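Local coordinates for protein 11R-lipoxygenase (Gersemia fruticosa, PDB 3VF1) that probably uses a non-heme iron to insert molecular oxygen into polyunsaturated fatty acids, as a calcium-dependent lipoxygenase built from a C2-like domain and a helical catalytic domain, at residues A[507-512]-A[659-664]; A[593-598]-A[619-624]; A[674-677]-A[683-686]. All blocks are in the same frame, centred on the assembly; numbering follows the deposited sequence.

Contact 1 of 3, residues A[507-512]-A[659-664]; sequences VQDIIQ and MAKFKS
Asp-509 and Lys-661 reach across the gap between two helices and meet in a salt bridge. Lys-661 NZ gives a hydrogen bond, 2.9 Å long, to Asp-509 OD2, which accepts through its syn lone pair, the one on the side of OD1. Grip on the carboxylate is nevertheless one-sided, since Asp-509 OD1 stays 3.7 Å from Lys-661 NZ. That second oxygen has its own donor, Gln-505 NE2, one turn earlier on the same helix, so each oxygen of the carboxylate is claimed by a different group and the rotation of the carboxylate is probably restrained.

The remaining direct contact comes from the lysine's methylenes. With CG anti to the backbone N (chi1 172°) and the chain extended beyond it, Lys-661 spans the space between the helices and meets the short Asp-509 side chain at about a right angle. Lys-661 CD passes 3.5 Å from Asp-509 OD2. A long, flexible residue suits the wider part of the reach, while the short aspartate keeps its charge close to its own helix; the lysine also lies against Gln-505.

Apolar packing continues beside the ion pair. Ile-510 rests on Ala-658, and Phe-662 turns to the buried side, stacking with Phe-506 and covering Val-502 and Ile-503. Hydrophobic residues thus fill the seam between helices 491-514 and 653-676, with the charged pair at its solvent-facing margin: an interhelical salt bridge bordering a helix-helix interface in the largely helical lipoxygenase catalytic domain.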
ATOM      1  N   VAL A 507     -10.638 -14.866   3.094  1.00 30.10           N
ATOM      2  CA  VAL A 507      -9.506 -15.687   2.685  1.00 30.98           C
ATOM      3  C   VAL A 507      -9.698 -17.130   3.138  1.00 32.57           C
ATOM      4  O   VAL A 507      -9.375 -18.063   2.409  1.00 36.00           O
ATOM      5  CB  VAL A 507      -8.182 -15.142   3.254  1.00 30.58           C
ATOM      6  CG1 VAL A 507      -7.057 -16.152   3.066  1.00 29.97           C
ATOM      7  CG2 VAL A 507      -7.829 -13.819   2.590  1.00 28.15           C
ATOM      8  N   GLN A 508     -10.232 -17.309   4.340  1.00 32.19           N
ATOM      9  CA  GLN A 508     -10.474 -18.642   4.874  1.00 32.17           C
ATOM     10  C   GLN A 508     -11.521 -19.379   4.045  1.00 34.05           C
ATOM     11  O   GLN A 508     -11.375 -20.567   3.763  1.00 33.91           O
ATOM     12  CB  GLN A 508     -10.928 -18.561   6.331  1.00 31.00           C
ATOM     13  CG  GLN A 508     -11.131 -19.916   6.988  1.00 34.56           C
ATOM     14  CD  GLN A 508     -11.423 -19.808   8.472  1.00 40.18           C
ATOM     15  OE1 GLN A 508     -12.579 -19.700   8.883  1.00 45.47           O
ATOM     16  NE2 GLN A 508     -10.374 -19.834   9.285  1.00 42.38           N
ATOM     17  N   ASP A 509     -12.577 -18.669   3.659  1.00 30.82           N
ATOM     18  CA  ASP A 509     -13.635 -19.258   2.849  1.00 31.63           C
ATOM     19  C   ASP A 509     -13.082 -19.751   1.516  1.00 35.16           C
ATOM     20  O   ASP A 509     -13.353 -20.877   1.103  1.00 35.54           O
ATOM     21  CB  ASP A 509     -14.759 -18.248   2.607  1.00 33.33           C
ATOM     22  CG  ASP A 509     -15.555 -17.950   3.862  1.00 41.24           C
ATOM     23  OD1 ASP A 509     -15.395 -18.685   4.859  1.00 42.41           O
ATOM     24  OD2 ASP A 509     -16.350 -16.984   3.848  1.00 40.64           O
ATOM     25  N   ILE A 510     -12.301 -18.906   0.850  1.00 30.73           N
ATOM     26  CA  ILE A 510     -11.722 -19.255  -0.441  1.00 31.41           C
ATOM     27  C   ILE A 510     -10.805 -20.463  -0.318  1.00 33.44           C
ATOM     28  O   ILE A 510     -10.899 -21.409  -1.098  1.00 33.32           O
ATOM     29  CB  ILE A 510     -10.915 -18.081  -1.031  1.00 32.61           C
ATOM     30  CG1 ILE A 510     -11.841 -16.905  -1.357  1.00 30.56           C
ATOM     31  CG2 ILE A 510     -10.159 -18.524  -2.277  1.00 30.71           C
ATOM     32  CD1 ILE A 510     -12.941 -17.236  -2.348  1.00 32.80           C
ATOM     33  N   ILE A 511      -9.916 -20.430   0.668  1.00 35.37           N
ATOM     34  CA  ILE A 511      -8.935 -21.492   0.851  1.00 31.23           C
ATOM     35  C   ILE A 511      -9.590 -22.831   1.190  1.00 35.16           C
ATOM     36  O   ILE A 511      -9.119 -23.883   0.759  1.00 35.79           O
ATOM     37  CB  ILE A 511      -7.921 -21.124   1.951  1.00 33.62           C
ATOM     38  CG1 ILE A 511      -7.044 -19.956   1.492  1.00 34.88           C
ATOM     39  CG2 ILE A 511      -7.050 -22.322   2.311  1.00 35.77           C
ATOM     40  CD1 ILE A 511      -6.222 -20.244   0.251  1.00 33.04           C
ATOM     41  N   GLN A 512     -10.676 -22.796   1.953  1.00 35.23           N
ATOM     42  CA  GLN A 512     -11.353 -24.027   2.354  1.00 34.51           C
ATOM     43  C   GLN A 512     -12.217 -24.604   1.235  1.00 36.56           C
ATOM     44  O   GLN A 512     -12.711 -25.725   1.341  1.00 37.47           O
ATOM     45  CB  GLN A 512     -12.189 -23.798   3.615  1.00 32.69           C
ATOM     46  CG  GLN A 512     -11.343 -23.620   4.869  1.00 39.93           C
ATOM     47  CD  GLN A 512     -12.172 -23.561   6.137  1.00 46.16           C
ATOM     48  OE1 GLN A 512     -13.402 -23.606   6.094  1.00 44.77           O
ATOM     49  NE2 GLN A 512     -11.497 -23.461   7.278  1.00 41.64           N
ATOM     50  N   MET A 659     -17.071 -14.349  -2.264  1.00 28.73           N
ATOM     51  CA  MET A 659     -16.847 -12.948  -2.589  1.00 27.30           C
ATOM     52  C   MET A 659     -18.074 -12.094  -2.270  1.00 28.06           C
ATOM     53  O   MET A 659     -17.944 -10.962  -1.814  1.00 31.44           O
ATOM     54  CB  MET A 659     -16.484 -12.802  -4.068  1.00 27.48           C
ATOM     55  CG  MET A 659     -15.028 -13.111  -4.379  1.00 32.23           C
ATOM     56  SD  MET A 659     -14.724 -13.422  -6.132  1.00 44.89           S
ATOM     57  CE  MET A 659     -15.791 -12.201  -6.894  1.00 45.14           C
ATOM     58  N   ALA A 660     -19.262 -12.635  -2.513  1.00 28.44           N
ATOM     59  CA  ALA A 660     -20.495 -11.897  -2.260  1.00 28.95           C
ATOM     60  C   ALA A 660     -20.712 -11.712  -0.760  1.00 28.34           C
ATOM     61  O   ALA A 660     -21.155 -10.655  -0.314  1.00 28.58           O
ATOM     62  CB  ALA A 660     -21.680 -12.615  -2.886  1.00 24.67           C
ATOM     63  N   LYS A 661     -20.400 -12.748   0.010  1.00 27.75           N
ATOM     64  CA  LYS A 661     -20.493 -12.684   1.464  1.00 29.55           C
ATOM     65  C   LYS A 661     -19.514 -11.638   1.986  1.00 33.78           C
ATOM     66  O   LYS A 661     -19.804 -10.907   2.936  1.00 34.35           O
ATOM     67  CB  LYS A 661     -20.174 -14.054   2.060  1.00 31.67           C
ATOM     68  CG  LYS A 661     -20.055 -14.085   3.576  1.00 38.06           C
ATOM     69  CD  LYS A 661     -19.448 -15.404   4.032  1.00 45.31           C
ATOM     70  CE  LYS A 661     -19.136 -15.402   5.518  1.00 55.29           C
ATOM     71  NZ  LYS A 661     -18.298 -16.574   5.898  1.00 45.25           N
ATOM     72  N   PHE A 662     -18.350 -11.581   1.346  1.00 32.07           N
ATOM     73  CA  PHE A 662     -17.326 -10.593   1.655  1.00 29.20           C
ATOM     74  C   PHE A 662     -17.889  -9.182   1.486  1.00 29.93           C
ATOM     75  O   PHE A 662     -17.817  -8.362   2.401  1.00 30.44           O
ATOM     76  CB  PHE A 662     -16.128 -10.816   0.725  1.00 28.29           C
ATOM     77  CG  PHE A 662     -14.920  -9.985   1.052  1.00 28.71           C
ATOM     78  CD1 PHE A 662     -14.457  -9.871   2.352  1.00 29.32           C
ATOM     79  CD2 PHE A 662     -14.224  -9.342   0.040  1.00 29.93           C
ATOM     80  CE1 PHE A 662     -13.332  -9.114   2.636  1.00 28.29           C
ATOM     81  CE2 PHE A 662     -13.101  -8.588   0.318  1.00 32.47           C
ATOM     82  CZ  PHE A 662     -12.654  -8.475   1.615  1.00 28.11           C
ATOM     83  N   LYS A 663     -18.465  -8.913   0.319  1.00 28.91           N
ATOM     84  CA  LYS A 663     -19.039  -7.602   0.029  1.00 29.70           C
ATOM     85  C   LYS A 663     -20.156  -7.245   1.006  1.00 28.53           C
ATOM     86  O   LYS A 663     -20.354  -6.075   1.332  1.00 32.74           O
ATOM     87  CB  LYS A 663     -19.573  -7.556  -1.404  1.00 27.65           C
ATOM     88  CG  LYS A 663     -18.502  -7.746  -2.468  1.00 40.20           C
ATOM     89  CD  LYS A 663     -19.058  -7.563  -3.871  1.00 44.42           C
ATOM     90  CE  LYS A 663     -19.492  -6.127  -4.119  1.00 51.78           C
ATOM     91  NZ  LYS A 663     -19.879  -5.901  -5.539  1.00 63.83           N
ATOM     92  N   SER A 664     -20.886  -8.253   1.470  1.00 27.43           N
ATOM     93  CA  SER A 664     -21.980  -8.028   2.409  1.00 27.93           C
ATOM     94  C   SER A 664     -21.434  -7.657   3.784  1.00 31.34           C
ATOM     95  O   SER A 664     -22.000  -6.816   4.481  1.00 31.69           O
ATOM     96  CB  SER A 664     -22.863  -9.271   2.515  1.00 31.53           C
ATOM     97  OG  SER A 664     -23.947  -9.052   3.405  1.00 33.81           O
TER

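Contact 2 of 3, residues A[593-598]-A[619-624]; sequences PTLMRQ and KHQAVT
Leu-595 and Gln-621 mark the nearest approach of the two backbones, their CA atoms 8.9 Å apart, where the irregular, largely extended segment 593-598 passes the first turns of helix 619-632; no hydrogen bond crosses between them, and side chains bridge the distance. Gln-621, which has the most surface buried by the contact, reaches across it. Its chain, extended beyond CG, meets Leu-595 at about a right angle, and the two leucine methyls lie against different parts of the amide: Leu-595 CD1 is 3.5 Å from Gln-621 OE1, whereas Leu-595 CD2 sits 3.8 Å from Gln-621 CD. Leucine suits this place because its forked end can cover a flat group.

Arg-597 comes to the same oxygen with its aliphatic part, Arg-597 CD standing 3.4 Å from Gln-621 OE1, which is also hydrogen-bonded to a residue adjoining the segments. A bend at chi3 (-66°) then turns the guanidinium, whose plane is perpendicular to the amide, to outside partners: Arg-597 NE donates to Leu-616 O and NH2 forms a salt bridge with Asp-225.

In the fold, this is where a long loop of the lipoxygenase domain, following helix 582-586, packs beside the start of helix 619-632; there Asn-618 OD1 accepts from Gln-621 N. With an alanine here the amide and its hydrogen bond are gone, which would probably open a gap between the helix and the Leu-595 methyls and Arg-597 CD.

Further along, Thr-624 OG1 folds back to donate to His-620 O at 3.1 Å, a carbonyl that Thr-624 N reaches from the opposite face.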
ATOM      1  N   PRO A 593       5.203  18.803  10.287  1.00 30.13           N
ATOM      2  CA  PRO A 593       6.362  19.328   9.555  1.00 28.40           C
ATOM      3  C   PRO A 593       7.201  18.224   8.919  1.00 30.11           C
ATOM      4  O   PRO A 593       7.390  17.171   9.529  1.00 29.87           O
ATOM      5  CB  PRO A 593       7.169  20.046  10.642  1.00 26.11           C
ATOM      6  CG  PRO A 593       6.192  20.339  11.725  1.00 27.28           C
ATOM      7  CD  PRO A 593       5.203  19.222  11.698  1.00 29.12           C
ATOM      8  N   THR A 594       7.698  18.467   7.711  1.00 26.55           N
ATOM      9  CA  THR A 594       8.509  17.484   7.003  1.00 28.44           C
ATOM     10  C   THR A 594       9.995  17.721   7.234  1.00 28.16           C
ATOM     11  O   THR A 594      10.794  16.787   7.187  1.00 31.23           O
ATOM     12  CB  THR A 594       8.231  17.509   5.488  1.00 30.09           C
ATOM     13  OG1 THR A 594       8.517  18.811   4.961  1.00 30.74           O
ATOM     14  CG2 THR A 594       6.777  17.161   5.208  1.00 29.83           C
ATOM     15  N   LEU A 595      10.364  18.972   7.482  1.00 31.54           N
ATOM     16  CA  LEU A 595      11.756  19.311   7.750  1.00 32.08           C
ATOM     17  C   LEU A 595      11.869  20.521   8.668  1.00 31.29           C
ATOM     18  O   LEU A 595      10.899  21.251   8.875  1.00 30.23           O
ATOM     19  CB  LEU A 595      12.501  19.580   6.439  1.00 30.88           C
ATOM     20  CG  LEU A 595      12.017  20.760   5.589  1.00 35.31           C
ATOM     21  CD1 LEU A 595      12.513  22.093   6.133  1.00 32.37           C
ATOM     22  CD2 LEU A 595      12.458  20.590   4.142  1.00 33.98           C
ATOM     23  N   MET A 596      13.061  20.718   9.221  1.00 29.52           N
ATOM     24  CA  MET A 596      13.375  21.916   9.984  1.00 28.81           C
ATOM     25  C   MET A 596      14.651  22.528   9.419  1.00 30.82           C
ATOM     26  O   MET A 596      15.616  21.819   9.143  1.00 28.73           O
ATOM     27  CB  MET A 596      13.556  21.584  11.466  1.00 30.96           C
ATOM     28  CG  MET A 596      12.268  21.210  12.186  1.00 31.02           C
ATOM     29  SD  MET A 596      11.085  22.568  12.264  1.00 38.47           S
ATOM     30  CE  MET A 596       9.858  21.892  13.378  1.00 32.48           C
ATOM     31  N   ARG A 597      14.650  23.845   9.243  1.00 31.20           N
ATOM     32  CA  ARG A 597      15.778  24.535   8.629  1.00 30.77           C
ATOM     33  C   ARG A 597      16.743  25.092   9.668  1.00 32.10           C
ATOM     34  O   ARG A 597      17.814  25.591   9.326  1.00 37.11           O
ATOM     35  CB  ARG A 597      15.278  25.669   7.739  1.00 28.19           C
ATOM     36  CG  ARG A 597      14.544  25.203   6.501  1.00 30.80           C
ATOM     37  CD  ARG A 597      14.101  26.391   5.672  1.00 33.47           C
ATOM     38  NE  ARG A 597      13.096  27.182   6.374  1.00 35.31           N
ATOM     39  CZ  ARG A 597      12.973  28.504   6.284  1.00 34.22           C
ATOM     40  NH1 ARG A 597      13.795  29.212   5.520  1.00 34.13           N
ATOM     41  NH2 ARG A 597      12.020  29.122   6.966  1.00 36.80           N
ATOM     42  N   GLN A 598      16.354  25.012  10.935  1.00 30.62           N
ATOM     43  CA  GLN A 598      17.208  25.460  12.024  1.00 31.52           C
ATOM     44  C   GLN A 598      17.296  24.369  13.075  1.00 31.31           C
ATOM     45  O   GLN A 598      16.372  23.573  13.223  1.00 33.41           O
ATOM     46  CB  GLN A 598      16.646  26.730  12.659  1.00 33.63           C
ATOM     47  CG  GLN A 598      16.560  27.917  11.717  1.00 33.04           C
ATOM     48  CD  GLN A 598      17.925  28.469  11.360  1.00 38.12           C
ATOM     49  OE1 GLN A 598      18.916  28.188  12.034  1.00 43.73           O
ATOM     50  NE2 GLN A 598      17.984  29.256  10.293  1.00 36.43           N
ATOM     51  N   LYS A 619       8.872  28.668   1.570  1.00 32.51           N
ATOM     52  CA  LYS A 619       7.749  28.640   0.641  1.00 34.92           C
ATOM     53  C   LYS A 619       7.898  27.562  -0.433  1.00 33.30           C
ATOM     54  O   LYS A 619       6.979  26.777  -0.656  1.00 33.64           O
ATOM     55  CB  LYS A 619       7.548  30.019   0.006  1.00 35.15           C
ATOM     56  CG  LYS A 619       7.210  31.097   1.025  1.00 35.03           C
ATOM     57  CD  LYS A 619       6.607  32.331   0.378  1.00 37.55           C
ATOM     58  CE  LYS A 619       6.228  33.366   1.424  1.00 37.51           C
ATOM     59  NZ  LYS A 619       5.563  34.554   0.820  1.00 41.36           N
ATOM     60  N   HIS A 620       9.051  27.520  -1.092  1.00 33.34           N
ATOM     61  CA  HIS A 620       9.288  26.525  -2.133  1.00 32.47           C
ATOM     62  C   HIS A 620       9.169  25.105  -1.587  1.00 30.72           C
ATOM     63  O   HIS A 620       8.574  24.235  -2.222  1.00 29.78           O
ATOM     64  CB  HIS A 620      10.670  26.715  -2.759  1.00 35.08           C
ATOM     65  CG  HIS A 620      11.049  25.633  -3.722  1.00 37.84           C
ATOM     66  ND1 HIS A 620      10.660  25.643  -5.044  1.00 36.33           N
ATOM     67  CD2 HIS A 620      11.777  24.503  -3.553  1.00 37.20           C
ATOM     68  CE1 HIS A 620      11.136  24.570  -5.650  1.00 35.40           C
ATOM     69  NE2 HIS A 620      11.816  23.862  -4.767  1.00 37.49           N
ATOM     70  N   GLN A 621       9.737  24.880  -0.408  1.00 31.28           N
ATOM     71  CA  GLN A 621       9.740  23.556   0.206  1.00 32.78           C
ATOM     72  C   GLN A 621       8.324  23.105   0.547  1.00 34.18           C
ATOM     73  O   GLN A 621       7.970  21.941   0.352  1.00 30.42           O
ATOM     74  CB  GLN A 621      10.599  23.556   1.473  1.00 31.98           C
ATOM     75  CG  GLN A 621      12.089  23.715   1.221  1.00 31.04           C
ATOM     76  CD  GLN A 621      12.869  23.964   2.499  1.00 33.05           C
ATOM     77  OE1 GLN A 621      12.317  24.443   3.490  1.00 31.57           O
ATOM     78  NE2 GLN A 621      14.157  23.634   2.483  1.00 32.95           N
ATOM     79  N   ALA A 622       7.517  24.033   1.053  1.00 30.61           N
ATOM     80  CA  ALA A 622       6.157  23.716   1.471  1.00 27.83           C
ATOM     81  C   ALA A 622       5.283  23.355   0.274  1.00 30.18           C
ATOM     82  O   ALA A 622       4.466  22.438   0.347  1.00 34.06           O
ATOM     83  CB  ALA A 622       5.556  24.880   2.236  1.00 30.15           C
ATOM     84  N   VAL A 623       5.456  24.075  -0.830  1.00 30.53           N
ATOM     85  CA  VAL A 623       4.704  23.785  -2.048  1.00 30.24           C
ATOM     86  C   VAL A 623       5.103  22.418  -2.595  1.00 32.53           C
ATOM     87  O   VAL A 623       4.261  21.664  -3.083  1.00 31.60           O
ATOM     88  CB  VAL A 623       4.944  24.848  -3.137  1.00 31.20           C
ATOM     89  CG1 VAL A 623       4.241  24.453  -4.428  1.00 30.28           C
ATOM     90  CG2 VAL A 623       4.464  26.211  -2.668  1.00 28.58           C
ATOM     91  N   THR A 624       6.393  22.106  -2.515  1.00 32.50           N
ATOM     92  CA  THR A 624       6.896  20.824  -2.991  1.00 32.35           C
ATOM     93  C   THR A 624       6.184  19.677  -2.287  1.00 34.24           C
ATOM     94  O   THR A 624       5.826  18.681  -2.914  1.00 39.67           O
ATOM     95  CB  THR A 624       8.415  20.688  -2.771  1.00 32.96           C
ATOM     96  OG1 THR A 624       9.111  21.588  -3.642  1.00 33.80           O
ATOM     97  CG2 THR A 624       8.876  19.262  -3.052  1.00 35.29           C
TER

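Contact 3 of 3, residues A[674-677]-A[683-686]; sequences TERN and PYTW
Asn-677, the residue with most surface buried here, donates from ND2 to Tyr-684 O at 2.9 Å. The bond is nearly straight (166° at the hydrogen) and lies close to the plane of the asparagine amide, but it comes down on the tyrosine carbonyl from well above that group's plane.

The other end of the same amide is held by its neighbour in sequence. Arg-676 turns its guanidinium side-on, and NE and NH2 both donate to Asn-677 OD1, each at 3.0 Å and from the same face of the amide. A bend at chi3 (64°) brings the guanidinium round to this oxygen, and Arg-676 NH1 forms a salt bridge with Asp-495 on helix 491-514. Asparagine fits because it accepts through OD1 and donates through ND2; being gripped at both, its amide is probably fixed in rotation.

Pro-683 and Tyr-684 supply the surface on the loop side. Pro-683 CB packs 3.5 Å from Asn-677 CG, its ring crossing the asparagine at about a right angle. Tyr-684 gives its carbonyl to the asparagine while its ring leads away to Tyr-491, Tyr-492 and Asp-495; the Tyr-684 side chain is about 10 Å from that of the iron ligand Asn-579.

The contact thus closes a short loop after helix 653-676, at the start of the lipoxygenase C-terminal tail, which ends in the iron-binding residue Ile-698.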
ATOM      1  N   THR A 674     -20.092   4.701   9.484  1.00 30.41           N
ATOM      2  CA  THR A 674     -20.933   5.852   9.190  1.00 29.79           C
ATOM      3  C   THR A 674     -21.706   6.298  10.427  1.00 31.05           C
ATOM      4  O   THR A 674     -21.803   7.489  10.712  1.00 32.05           O
ATOM      5  CB  THR A 674     -21.928   5.543   8.060  1.00 30.64           C
ATOM      6  OG1 THR A 674     -21.216   5.368   6.829  1.00 30.94           O
ATOM      7  CG2 THR A 674     -22.931   6.673   7.899  1.00 27.47           C
ATOM      8  N   GLU A 675     -22.253   5.335  11.160  1.00 29.62           N
ATOM      9  CA  GLU A 675     -23.029   5.642  12.355  1.00 33.35           C
ATOM     10  C   GLU A 675     -22.157   6.266  13.442  1.00 34.24           C
ATOM     11  O   GLU A 675     -22.595   7.170  14.155  1.00 37.99           O
ATOM     12  CB  GLU A 675     -23.725   4.385  12.878  1.00 36.51           C
ATOM     13  CG  GLU A 675     -24.880   3.923  12.000  1.00 49.17           C
ATOM     14  CD  GLU A 675     -25.510   2.633  12.485  1.00 59.04           C
ATOM     15  OE1 GLU A 675     -24.839   1.882  13.227  1.00 61.44           O
ATOM     16  OE2 GLU A 675     -26.678   2.372  12.127  1.00 56.71           O
ATOM     17  N   ARG A 676     -20.924   5.787  13.566  1.00 30.34           N
ATOM     18  CA  ARG A 676     -19.992   6.345  14.540  1.00 33.19           C
ATOM     19  C   ARG A 676     -19.584   7.758  14.142  1.00 35.04           C
ATOM     20  O   ARG A 676     -19.486   8.647  14.988  1.00 39.59           O
ATOM     21  CB  ARG A 676     -18.743   5.472  14.654  1.00 28.84           C
ATOM     22  CG  ARG A 676     -17.697   6.033  15.605  1.00 32.85           C
ATOM     23  CD  ARG A 676     -16.321   5.500  15.288  1.00 32.45           C
ATOM     24  NE  ARG A 676     -15.862   5.928  13.970  1.00 28.62           N
ATOM     25  CZ  ARG A 676     -14.861   5.355  13.305  1.00 30.76           C
ATOM     26  NH1 ARG A 676     -14.211   4.324  13.831  1.00 28.63           N
ATOM     27  NH2 ARG A 676     -14.513   5.810  12.109  1.00 29.93           N
ATOM     28  N   ASN A 677     -19.347   7.957  12.850  1.00 31.16           N
ATOM     29  CA  ASN A 677     -18.905   9.247  12.335  1.00 29.65           C
ATOM     30  C   ASN A 677     -20.011  10.296  12.345  1.00 31.85           C
ATOM     31  O   ASN A 677     -19.775  11.459  12.018  1.00 31.27           O
ATOM     32  CB  ASN A 677     -18.375   9.090  10.907  1.00 25.74           C
ATOM     33  CG  ASN A 677     -17.003   8.448  10.859  1.00 25.43           C
ATOM     34  OD1 ASN A 677     -16.437   8.083  11.890  1.00 27.02           O
ATOM     35  ND2 ASN A 677     -16.463   8.302   9.655  1.00 26.97           N
ATOM     36  N   PRO A 683     -14.570  13.409  10.921  1.00 30.08           N
ATOM     37  CA  PRO A 683     -14.740  11.956  11.006  1.00 29.75           C
ATOM     38  C   PRO A 683     -13.552  11.193  10.427  1.00 28.11           C
ATOM     39  O   PRO A 683     -12.912  11.669   9.490  1.00 28.02           O
ATOM     40  CB  PRO A 683     -15.989  11.703  10.157  1.00 29.04           C
ATOM     41  CG  PRO A 683     -16.042  12.848   9.210  1.00 26.79           C
ATOM     42  CD  PRO A 683     -15.515  14.021   9.972  1.00 26.13           C
ATOM     43  N   TYR A 684     -13.261  10.025  10.990  1.00 28.02           N
ATOM     44  CA  TYR A 684     -12.230   9.156  10.441  1.00 28.02           C
ATOM     45  C   TYR A 684     -12.845   8.318   9.323  1.00 26.17           C
ATOM     46  O   TYR A 684     -13.695   7.462   9.572  1.00 25.98           O
ATOM     47  CB  TYR A 684     -11.643   8.256  11.527  1.00 26.25           C
ATOM     48  CG  TYR A 684     -10.470   7.435  11.045  1.00 26.85           C
ATOM     49  CD1 TYR A 684      -9.197   7.979  10.987  1.00 24.88           C
ATOM     50  CD2 TYR A 684     -10.639   6.119  10.639  1.00 26.16           C
ATOM     51  CE1 TYR A 684      -8.121   7.236  10.542  1.00 27.27           C
ATOM     52  CE2 TYR A 684      -9.572   5.368  10.193  1.00 28.65           C
ATOM     53  CZ  TYR A 684      -8.313   5.932  10.148  1.00 26.71           C
ATOM     54  OH  TYR A 684      -7.244   5.187   9.702  1.00 27.80           O
ATOM     55  N   THR A 685     -12.410   8.567   8.092  1.00 24.62           N
ATOM     56  CA  THR A 685     -13.086   8.024   6.919  1.00 28.19           C
ATOM     57  C   THR A 685     -12.168   7.223   6.002  1.00 28.20           C
ATOM     58  O   THR A 685     -12.578   6.806   4.920  1.00 32.28           O
ATOM     59  CB  THR A 685     -13.690   9.163   6.084  1.00 32.05           C
ATOM     60  OG1 THR A 685     -12.646  10.053   5.667  1.00 28.93           O
ATOM     61  CG2 THR A 685     -14.712   9.938   6.902  1.00 30.46           C
ATOM     62  N   TRP A 686     -10.933   7.001   6.433  1.00 28.25           N
ATOM     63  CA  TRP A 686      -9.914   6.445   5.551  1.00 28.65           C
ATOM     64  C   TRP A 686      -9.982   4.924   5.428  1.00 28.82           C
ATOM     65  O   TRP A 686      -9.305   4.340   4.583  1.00 31.29           O
ATOM     66  CB  TRP A 686      -8.529   6.881   6.030  1.00 29.30           C
ATOM     67  CG  TRP A 686      -8.466   8.348   6.283  1.00 29.48           C
ATOM     68  CD1 TRP A 686      -8.284   8.967   7.485  1.00 33.23           C
ATOM     69  CD2 TRP A 686      -8.618   9.389   5.314  1.00 27.88           C
ATOM     70  NE1 TRP A 686      -8.304  10.332   7.323  1.00 34.75           N
ATOM     71  CE2 TRP A 686      -8.508  10.616   5.999  1.00 30.17           C
ATOM     72  CE3 TRP A 686      -8.832   9.403   3.934  1.00 30.09           C
ATOM     73  CZ2 TRP A 686      -8.603  11.842   5.349  1.00 29.20           C
ATOM     74  CZ3 TRP A 686      -8.925  10.623   3.289  1.00 32.16           C
ATOM     75  CH2 TRP A 686      -8.809  11.825   3.997  1.00 33.01           C
TER

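All three contacts belong to the catalytic part of the chain, apart from the N-terminal PLAT domain. Contacts 1 and 3 share helix 653-676, touching it at different points along its length, and both draw on helix 491-514, contact 3 through neighbouring side chains; their centres are about 25 Å apart. Contact 2 lies across the chain's centre from contact 1, about 46 Å between centres; contacts 2 and 3 are about 31 Å apart between centres. In sequence, contact 2 falls wholly between the two segments of contact 1, and contact 3 follows both. The chain thus crosses from contact 2 to contact 1 between helices 619-632 and 653-676, and the latter leads on to contact 3.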